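Long-range contacts in pyridoxine 4-oxidase (Mesorhizobium loti, PDB 4HA6), which oxidises the 4-hydroxymethyl group of pyridoxine to the aldehyde, giving pyridoxal, with FAD and molecular oxygen, as a member of the GMC oxidoreductase family: residues Ala64-Thr68 with Ala387-Thr391; Gly297-Ala301 with Ser405-His410; Gln330-Gly336 with Leu358-His364. All coordinates share one frame. Residues are numbered along the deposited sequence.

Contact 1: residues Ala64-Thr68 with Ala387-Thr391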
loop_
_atom_site.group_PDB
_atom_site.type_symbol
_atom_site.label_atom_id
_atom_site.label_comp_id
_atom_site.label_asym_id
_atom_site.label_seq_id
_atom_site.Cartn_x
_atom_site.Cartn_y
_atom_site.Cartn_z
ATOM N N ALA A 64 19.439 5.257 6.811
ATOM C CA ALA A 64 19.487 4.696 8.167
ATOM C C ALA A 64 18.433 5.363 9.056
ATOM O O ALA A 64 18.291 6.579 9.012
ATOM C CB ALA A 64 20.882 4.894 8.770
ATOM N N GLN A 65 17.702 4.586 9.864
ATOM C CA GLN A 65 16.669 5.174 10.740
ATOM C C GLN A 65 17.030 5.157 12.221
ATOM O O GLN A 65 17.068 4.085 12.837
ATOM C CB GLN A 65 15.328 4.450 10.577
ATOM C CG GLN A 65 14.733 4.555 9.195
ATOM C CD GLN A 65 14.351 5.972 8.846
ATOM O OE1 GLN A 65 13.402 6.516 9.398
ATOM N NE2 GLN A 65 15.081 6.574 7.927
ATOM N N ALA A 66 17.242 6.344 12.790
ATOM C CA ALA A 66 17.589 6.505 14.202
ATOM C C ALA A 66 16.550 5.865 15.126
ATOM O O ALA A 66 16.885 5.349 16.207
ATOM C CB ALA A 66 17.749 7.989 14.534
ATOM N N GLY A 67 15.294 5.894 14.698
ATOM C CA GLY A 67 14.215 5.313 15.484
ATOM C C GLY A 67 14.112 3.801 15.354
ATOM O O GLY A 67 13.362 3.171 16.107
ATOM N N THR A 68 14.836 3.206 14.401
ATOM C CA THR A 68 14.863 1.738 14.315
ATOM C C THR A 68 16.292 1.228 14.422
ATOM O O THR A 68 16.768 0.499 13.541
ATOM C CB THR A 68 14.204 1.185 13.013
ATOM O OG1 THR A 68 15.083 1.398 11.898
ATOM C CG2 THR A 68 12.865 1.860 12.751
ATOM N N ALA A 387 11.299 8.296 8.518
ATOM C CA ALA A 387 11.229 8.798 9.907
ATOM C C ALA A 387 10.521 7.815 10.833
ATOM O O ALA A 387 9.684 8.204 11.654
ATOM C CB ALA A 387 10.545 10.165 9.967
ATOM N N TYR A 388 10.865 6.537 10.706
ATOM C CA TYR A 388 10.186 5.501 11.477
ATOM C C TYR A 388 10.348 5.743 12.981
ATOM O O TYR A 388 11.438 6.100 13.451
ATOM C CB TYR A 388 10.735 4.115 11.126
ATOM C CG TYR A 388 10.310 3.511 9.801
ATOM C CD1 TYR A 388 11.220 2.772 9.052
ATOM C CD2 TYR A 388 8.998 3.616 9.323
ATOM C CE1 TYR A 388 10.864 2.172 7.866
ATOM C CE2 TYR A 388 8.626 3.010 8.108
ATOM C CZ TYR A 388 9.577 2.293 7.390
ATOM O OH TYR A 388 9.279 1.673 6.194
ATOM N N LEU A 389 9.262 5.540 13.725
ATOM C CA LEU A 389 9.270 5.639 15.191
ATOM C C LEU A 389 9.854 6.942 15.745
ATOM O O LEU A 389 10.578 6.912 16.744
ATOM C CB LEU A 389 10.025 4.451 15.799
ATOM C CG LEU A 389 9.237 3.162 16.089
ATOM C CD1 LEU A 389 7.911 3.096 15.332
ATOM C CD2 LEU A 389 10.089 1.920 15.823
ATOM N N GLN A 390 9.541 8.078 15.128
ATOM C CA GLN A 390 10.163 9.322 15.582
ATOM C C GLN A 390 9.320 10.070 16.632
ATOM O O GLN A 390 9.810 10.966 17.321
ATOM C CB GLN A 390 10.513 10.218 14.392
ATOM C CG GLN A 390 11.864 10.953 14.530
ATOM C CD GLN A 390 13.066 10.005 14.596
ATOM O OE1 GLN A 390 13.592 9.579 13.569
ATOM N NE2 GLN A 390 13.502 9.673 15.809
ATOM N N THR A 391 8.055 9.698 16.757
ATOM C CA THR A 391 7.185 10.371 17.701
ATOM C C THR A 391 7.026 9.535 18.964
ATOM O O THR A 391 7.181 8.304 18.936
ATOM C CB THR A 391 5.801 10.646 17.083
ATOM O OG1 THR A 391 5.163 9.399 16.730
ATOM C CG2 THR A 391 5.949 11.526 15.844
HETATM O O HOH W 1 13.648 7.103 12.320
#
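Gln-65 makes the first link. Its CA-to-CB bond points at the other loop, and OE1 accepts a hydrogen bond from Tyr-388 N (2.9 Å), while NE2 of the same amide is held by Glu-63 O and Asp-385 OD2; its CG also lies 3.9 Å from Tyr-388 CD1. At Gly-67 the two backbones come closest, with 5.0 Å between its CA and that of Leu-389. Gly-67 CA makes a CA-H...O contact with Tyr-388 O (3.5 Å), and a CB built here would clash with that same oxygen. Gly-67 N donates to water 1 (3.1 Å), which lies within hydrogen-bonding distance of Tyr-388 O (2.7 Å) and Gln-390 OE1 (2.8 Å), filling the gap between the loops. Thr-68 adds the apolar part: CG2 packs on Tyr-388 CB (3.5 Å) and Leu-389 CD2 (4.1 Å), whereas OG1 bonds to His-73. The backbone bond from Thr-68 N to Gln-65 O (2.9 Å) keeps this segment tightly turned. Away from the cofactor, the contact thus packs the 64-68 loop on a type II beta turn, Ala-387 to Gln-390, that runs into the N-cap of helix 392-409 at Thr-391, whose OG1 caps Asp-394 N.

Contact 2: residues Gly297-Ala301 with Ser405-His410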
loop_
_atom_site.group_PDB
_atom_site.type_symbol
_atom_site.label_atom_id
_atom_site.label_comp_id
_atom_site.label_asym_id
_atom_site.label_seq_id
_atom_site.Cartn_x
_atom_site.Cartn_y
_atom_site.Cartn_z
ATOM N N GLY A 297 9.737 -10.340 15.175
ATOM C CA GLY A 297 8.323 -10.458 15.512
ATOM C C GLY A 297 8.189 -11.087 16.882
ATOM O O GLY A 297 9.194 -11.444 17.504
ATOM N N ASN A 298 6.962 -11.198 17.376
ATOM C CA ASN A 298 6.706 -11.970 18.593
ATOM C C ASN A 298 6.825 -13.452 18.171
ATOM O O ASN A 298 5.830 -14.088 17.800
ATOM C CB ASN A 298 5.305 -11.621 19.119
ATOM C CG ASN A 298 5.035 -12.145 20.517
ATOM O OD1 ASN A 298 3.880 -12.164 20.964
ATOM N ND2 ASN A 298 6.089 -12.554 21.225
ATOM N N LEU A 299 8.059 -13.967 18.188
ATOM C CA LEU A 299 8.420 -15.264 17.607
ATOM C C LEU A 299 8.224 -16.401 18.612
ATOM O O LEU A 299 8.748 -16.330 19.731
ATOM C CB LEU A 299 9.899 -15.228 17.201
ATOM C CG LEU A 299 10.464 -16.031 16.025
ATOM C CD1 LEU A 299 11.740 -16.801 16.432
ATOM C CD2 LEU A 299 9.429 -16.934 15.361
ATOM N N TYR A 300 7.495 -17.445 18.209
ATOM C CA TYR A 300 7.220 -18.603 19.082
ATOM C C TYR A 300 7.760 -19.918 18.526
ATOM O O TYR A 300 7.490 -20.281 17.375
ATOM C CB TYR A 300 5.707 -18.764 19.302
ATOM C CG TYR A 300 5.093 -17.620 20.060
ATOM C CD1 TYR A 300 4.998 -17.662 21.446
ATOM C CD2 TYR A 300 4.632 -16.477 19.395
ATOM C CE1 TYR A 300 4.446 -16.602 22.166
ATOM C CE2 TYR A 300 4.075 -15.407 20.106
ATOM C CZ TYR A 300 3.988 -15.482 21.492
ATOM O OH TYR A 300 3.444 -14.443 22.215
ATOM N N ALA A 301 8.503 -20.652 19.348
ATOM C CA ALA A 301 8.878 -22.014 18.985
ATOM C C ALA A 301 7.600 -22.845 18.943
ATOM O O ALA A 301 6.753 -22.729 19.839
ATOM C CB ALA A 301 9.858 -22.590 20.012
ATOM N N SER A 405 0.167 -8.454 21.509
ATOM C CA SER A 405 0.626 -9.645 20.800
ATOM C C SER A 405 1.003 -10.764 21.769
ATOM O O SER A 405 0.657 -11.938 21.566
ATOM C CB SER A 405 1.843 -9.295 19.933
ATOM O OG SER A 405 2.254 -10.422 19.186
ATOM N N ARG A 406 1.746 -10.414 22.809
ATOM C CA ARG A 406 2.175 -11.424 23.762
ATOM C C ARG A 406 0.980 -11.978 24.549
ATOM O O ARG A 406 0.913 -13.181 24.787
ATOM C CB ARG A 406 3.272 -10.869 24.669
ATOM C CG ARG A 406 4.507 -10.415 23.867
ATOM C CD ARG A 406 5.641 -9.996 24.778
ATOM N NE ARG A 406 6.219 -11.153 25.444
ATOM C CZ ARG A 406 6.874 -11.098 26.599
ATOM N NH1 ARG A 406 7.029 -9.934 27.219
ATOM N NH2 ARG A 406 7.367 -12.205 27.136
ATOM N N THR A 407 0.025 -11.114 24.901
ATOM C CA THR A 407 -1.190 -11.565 25.589
ATOM C C THR A 407 -1.906 -12.611 24.725
ATOM O O THR A 407 -2.227 -13.712 25.195
ATOM C CB THR A 407 -2.144 -10.389 25.930
ATOM O OG1 THR A 407 -1.483 -9.478 26.817
ATOM C CG2 THR A 407 -3.415 -10.882 26.607
ATOM N N ILE A 408 -2.134 -12.281 23.457
ATOM C CA ILE A 408 -2.758 -13.231 22.538
ATOM C C ILE A 408 -1.884 -14.474 22.378
ATOM O O ILE A 408 -2.379 -15.595 22.493
ATOM C CB ILE A 408 -3.039 -12.627 21.156
ATOM C CG1 ILE A 408 -4.079 -11.504 21.267
ATOM C CG2 ILE A 408 -3.525 -13.722 20.199
ATOM C CD1 ILE A 408 -4.196 -10.642 20.023
ATOM N N GLY A 409 -0.590 -14.271 22.127
ATOM C CA GLY A 409 0.340 -15.376 21.941
ATOM C C GLY A 409 0.359 -16.439 23.035
ATOM O O GLY A 409 0.595 -17.621 22.754
ATOM N N HIS A 410 0.104 -16.030 24.275
ATOM C CA HIS A 410 0.197 -16.946 25.410
ATOM C C HIS A 410 -1.148 -17.495 25.861
ATOM O O HIS A 410 -1.236 -18.135 26.911
ATOM C CB HIS A 410 0.907 -16.274 26.584
ATOM C CG HIS A 410 2.364 -16.040 26.344
ATOM N ND1 HIS A 410 2.828 -15.061 25.489
ATOM C CD2 HIS A 410 3.465 -16.668 26.826
ATOM C CE1 HIS A 410 4.149 -15.083 25.474
ATOM N NE2 HIS A 410 4.562 -16.047 26.280
#
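Strand 297-301 and helix 405-409 run nearly parallel, their axes 21° apart in direction and 9.6 Å apart at closest approach; the nearest CA atoms, of Asn-298 and Ser-405, are 6.9 Å apart. Across that gap only alternate strand residues, Asn-298 and Tyr-300, reach the helix. Asn-298 OD1 accepts two hydroxyl hydrogen bonds, from Ser-405 OG (3.0 Å) across the interface and from Tyr-300 OH (2.6 Å) within the strand. The phenol oxygen can come this near because Gly-409 lacks a side chain: Tyr-300 OH sits 3.3 Å from Gly-409 CA, where a CB would collide with it. The Tyr-300 edge points at the face of His-410 in an offset edge-to-face pair (centroids 5.5 Å, planes at 70°), and His-410 ND1 is tied back to Arg-406 O (2.8 Å). In this antiparallel sheet, probably the substrate-binding domain's core, strand 418-421 closes one flank, Glu-421 taking Asn-298 ND2 and a salt bridge from Arg-406; strand 355-362 lies alongside, and helix 152-163 packs on Ile-408.

Contact 3: residues Gln330-Gly336 with Leu358-His364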
loop_
_atom_site.group_PDB
_atom_site.type_symbol
_atom_site.label_atom_id
_atom_site.label_comp_id
_atom_site.label_asym_id
_atom_site.label_seq_id
_atom_site.Cartn_x
_atom_site.Cartn_y
_atom_site.Cartn_z
ATOM N N GLN A 330 -12.281 2.911 15.818
ATOM C CA GLN A 330 -11.141 2.975 14.907
ATOM C C GLN A 330 -9.939 2.232 15.470
ATOM O O GLN A 330 -9.588 2.419 16.637
ATOM C CB GLN A 330 -10.747 4.417 14.637
ATOM C CG GLN A 330 -9.696 4.533 13.551
ATOM C CD GLN A 330 -9.275 5.951 13.338
ATOM O OE1 GLN A 330 -9.234 6.720 14.293
ATOM N NE2 GLN A 330 -8.959 6.322 12.081
ATOM N N PRO A 331 -9.317 1.362 14.654
ATOM C CA PRO A 331 -8.166 0.611 15.181
ATOM C C PRO A 331 -7.044 1.540 15.620
ATOM O O PRO A 331 -6.918 2.642 15.074
ATOM C CB PRO A 331 -7.693 -0.213 13.976
ATOM C CG PRO A 331 -8.913 -0.361 13.086
ATOM C CD PRO A 331 -9.735 0.903 13.311
ATOM N N GLU A 332 -6.245 1.096 16.591
ATOM C CA GLU A 332 -5.024 1.811 16.970
ATOM C C GLU A 332 -3.795 0.915 16.807
ATOM O O GLU A 332 -2.698 1.395 16.519
ATOM C CB GLU A 332 -5.102 2.306 18.419
ATOM C CG GLU A 332 -6.279 3.206 18.700
ATOM C CD GLU A 332 -6.285 3.690 20.132
ATOM O OE1 GLU A 332 -6.318 2.835 21.055
ATOM O OE2 GLU A 332 -6.245 4.925 20.327
ATOM N N ILE A 333 -3.974 -0.388 17.009
ATOM C CA ILE A 333 -2.883 -1.340 16.808
ATOM C C ILE A 333 -3.400 -2.550 16.039
ATOM O O ILE A 333 -4.606 -2.670 15.782
ATOM C CB ILE A 333 -2.239 -1.810 18.151
ATOM C CG1 ILE A 333 -3.293 -2.473 19.048
ATOM C CG2 ILE A 333 -1.549 -0.667 18.888
ATOM C CD1 ILE A 333 -2.790 -2.837 20.447
ATOM N N VAL A 334 -2.485 -3.444 15.680
ATOM C CA VAL A 334 -2.826 -4.666 14.958
ATOM C C VAL A 334 -1.860 -5.765 15.387
ATOM O O VAL A 334 -0.682 -5.499 15.645
ATOM C CB VAL A 334 -2.739 -4.462 13.420
ATOM C CG1 VAL A 334 -1.370 -3.949 13.024
ATOM C CG2 VAL A 334 -3.074 -5.767 12.670
ATOM N N VAL A 335 -2.370 -6.985 15.524
ATOM C CA VAL A 335 -1.523 -8.147 15.761
ATOM C C VAL A 335 -1.919 -9.174 14.721
ATOM O O VAL A 335 -3.091 -9.527 14.623
ATOM C CB VAL A 335 -1.716 -8.757 17.171
ATOM C CG1 VAL A 335 -0.949 -10.067 17.288
ATOM C CG2 VAL A 335 -1.269 -7.782 18.249
ATOM N N GLY A 336 -0.959 -9.637 13.932
ATOM C CA GLY A 336 -1.261 -10.546 12.838
ATOM C C GLY A 336 -0.621 -11.905 13.042
ATOM O O GLY A 336 0.445 -12.016 13.663
ATOM N N LEU A 358 4.019 -13.834 15.568
ATOM C CA LEU A 358 2.901 -12.909 15.602
ATOM C C LEU A 358 3.503 -11.550 15.274
ATOM O O LEU A 358 4.479 -11.120 15.902
ATOM C CB LEU A 358 2.235 -12.881 16.977
ATOM C CG LEU A 358 1.744 -14.198 17.583
ATOM C CD1 LEU A 358 0.766 -13.901 18.696
ATOM C CD2 LEU A 358 1.120 -15.125 16.554
ATOM N N LEU A 359 2.945 -10.892 14.270
ATOM C CA LEU A 359 3.456 -9.610 13.842
ATOM C C LEU A 359 2.618 -8.554 14.539
ATOM O O LEU A 359 1.424 -8.760 14.783
ATOM C CB LEU A 359 3.355 -9.503 12.324
ATOM C CG LEU A 359 3.954 -10.715 11.600
ATOM C CD1 LEU A 359 3.696 -10.654 10.110
ATOM C CD2 LEU A 359 5.451 -10.826 11.878
ATOM N N PHE A 360 3.239 -7.444 14.908
ATOM C CA PHE A 360 2.528 -6.431 15.691
ATOM C C PHE A 360 2.896 -5.069 15.126
ATOM O O PHE A 360 4.054 -4.845 14.700
ATOM C CB PHE A 360 2.847 -6.562 17.193
ATOM C CG PHE A 360 4.320 -6.488 17.511
ATOM C CD1 PHE A 360 5.102 -7.643 17.538
ATOM C CD2 PHE A 360 4.928 -5.254 17.762
ATOM C CE1 PHE A 360 6.475 -7.581 17.811
ATOM C CE2 PHE A 360 6.307 -5.175 18.044
ATOM C CZ PHE A 360 7.078 -6.345 18.062
ATOM N N GLY A 361 1.915 -4.171 15.062
ATOM C CA GLY A 361 2.131 -2.886 14.408
ATOM C C GLY A 361 1.204 -1.832 14.974
ATOM O O GLY A 361 0.345 -2.155 15.800
ATOM N N ILE A 362 1.378 -0.576 14.556
ATOM C CA ILE A 362 0.424 0.472 14.917
ATOM C C ILE A 362 -0.285 0.898 13.639
ATOM O O ILE A 362 0.296 0.836 12.544
ATOM C CB ILE A 362 1.108 1.693 15.590
ATOM C CG1 ILE A 362 2.139 2.340 14.645
ATOM C CG2 ILE A 362 1.751 1.270 16.906
ATOM C CD1 ILE A 362 2.688 3.644 15.181
ATOM N N THR A 363 -1.539 1.321 13.756
ATOM C CA THR A 363 -2.346 1.473 12.543
ATOM C C THR A 363 -2.326 2.860 11.943
ATOM O O THR A 363 -2.597 3.015 10.745
ATOM C CB THR A 363 -3.809 1.090 12.790
ATOM O OG1 THR A 363 -4.268 1.731 13.986
ATOM C CG2 THR A 363 -3.951 -0.418 12.929
ATOM N N HIS A 364 -2.037 3.875 12.761
ATOM C CA HIS A 364 -2.052 5.265 12.285
ATOM C C HIS A 364 -0.827 6.028 12.815
ATOM O O HIS A 364 -0.957 6.882 13.697
ATOM C CB HIS A 364 -3.349 5.951 12.735
ATOM C CG HIS A 364 -4.589 5.266 12.249
ATOM N ND1 HIS A 364 -5.192 4.240 12.944
ATOM C CD2 HIS A 364 -5.310 5.421 11.109
ATOM C CE1 HIS A 364 -6.253 3.819 12.273
ATOM N NE2 HIS A 364 -6.339 4.511 11.149
HETATM O O HOH W 2 -2.039 3.973 15.669
#
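Five backbone hydrogen bonds join the segments. Val-334 and Gly-361 exchange a pair (Val-334 N to Gly-361 O 3.1 Å, Gly-361 N to Val-334 O 3.0 Å), and so do Gly-336 and Leu-359 (Gly-336 N to Leu-359 O 2.7 Å, Leu-359 N to Gly-336 O 2.8 Å); Thr-363 N adds a bond to Glu-332 O at 3.0 Å. Water 2 extends the pairing past the strand end, donating to Glu-332 O (2.8 Å) and accepting from His-364 N (2.9 Å). At this end Gln-330 NE2 and His-364 NE2 both bond to Asp-99. Glu-332 and Ile-333 form a classic beta bulge against Met-320 of the other neighbouring strand. Ile-333 meets Ile-362 (CG2 to CG2 4.3 Å) and Val-335 meets Phe-360 (CG2 to CB 4.4 Å) on the face covered by helices 392-409 and 430-440. Val-334 and Leu-359 occupy the other face, beside Gly-336 and Gly-361; the side chain of Leu-359 comes within about 5 Å of the bound pyridoxamine. Regular main-chain bonding thus holds this antiparallel sheet together, probably the substrate-binding domain's core as in other GMC oxidoreductases, while side chains pack helices on one face and, at Leu-359, approach the ligand on the other.

In the fold
All three contacts are largely buried, but contact 3 is innermost, its centre about 15 Å from that of the chain, against about 20 Å for contact 1 and about 26 Å for contact 2. Contacts 2 and 3 share the antiparallel sheet and helix 392-409: Asn-298 O probably accepts a hydrogen bond from Leu-358 N (2.9 Å), and Ser-405 packs on both Leu-358 and Val-335. Contact 1 touches neither, yet its turn leads into the helix whose last turn takes part in contact 2. Chemistry changes with place: backbone pairing between strands in contact 3, side-chain hydroxyl, amide and ring contacts in contact 2, and a water-assisted junction of a loop and a beta turn in contact 1.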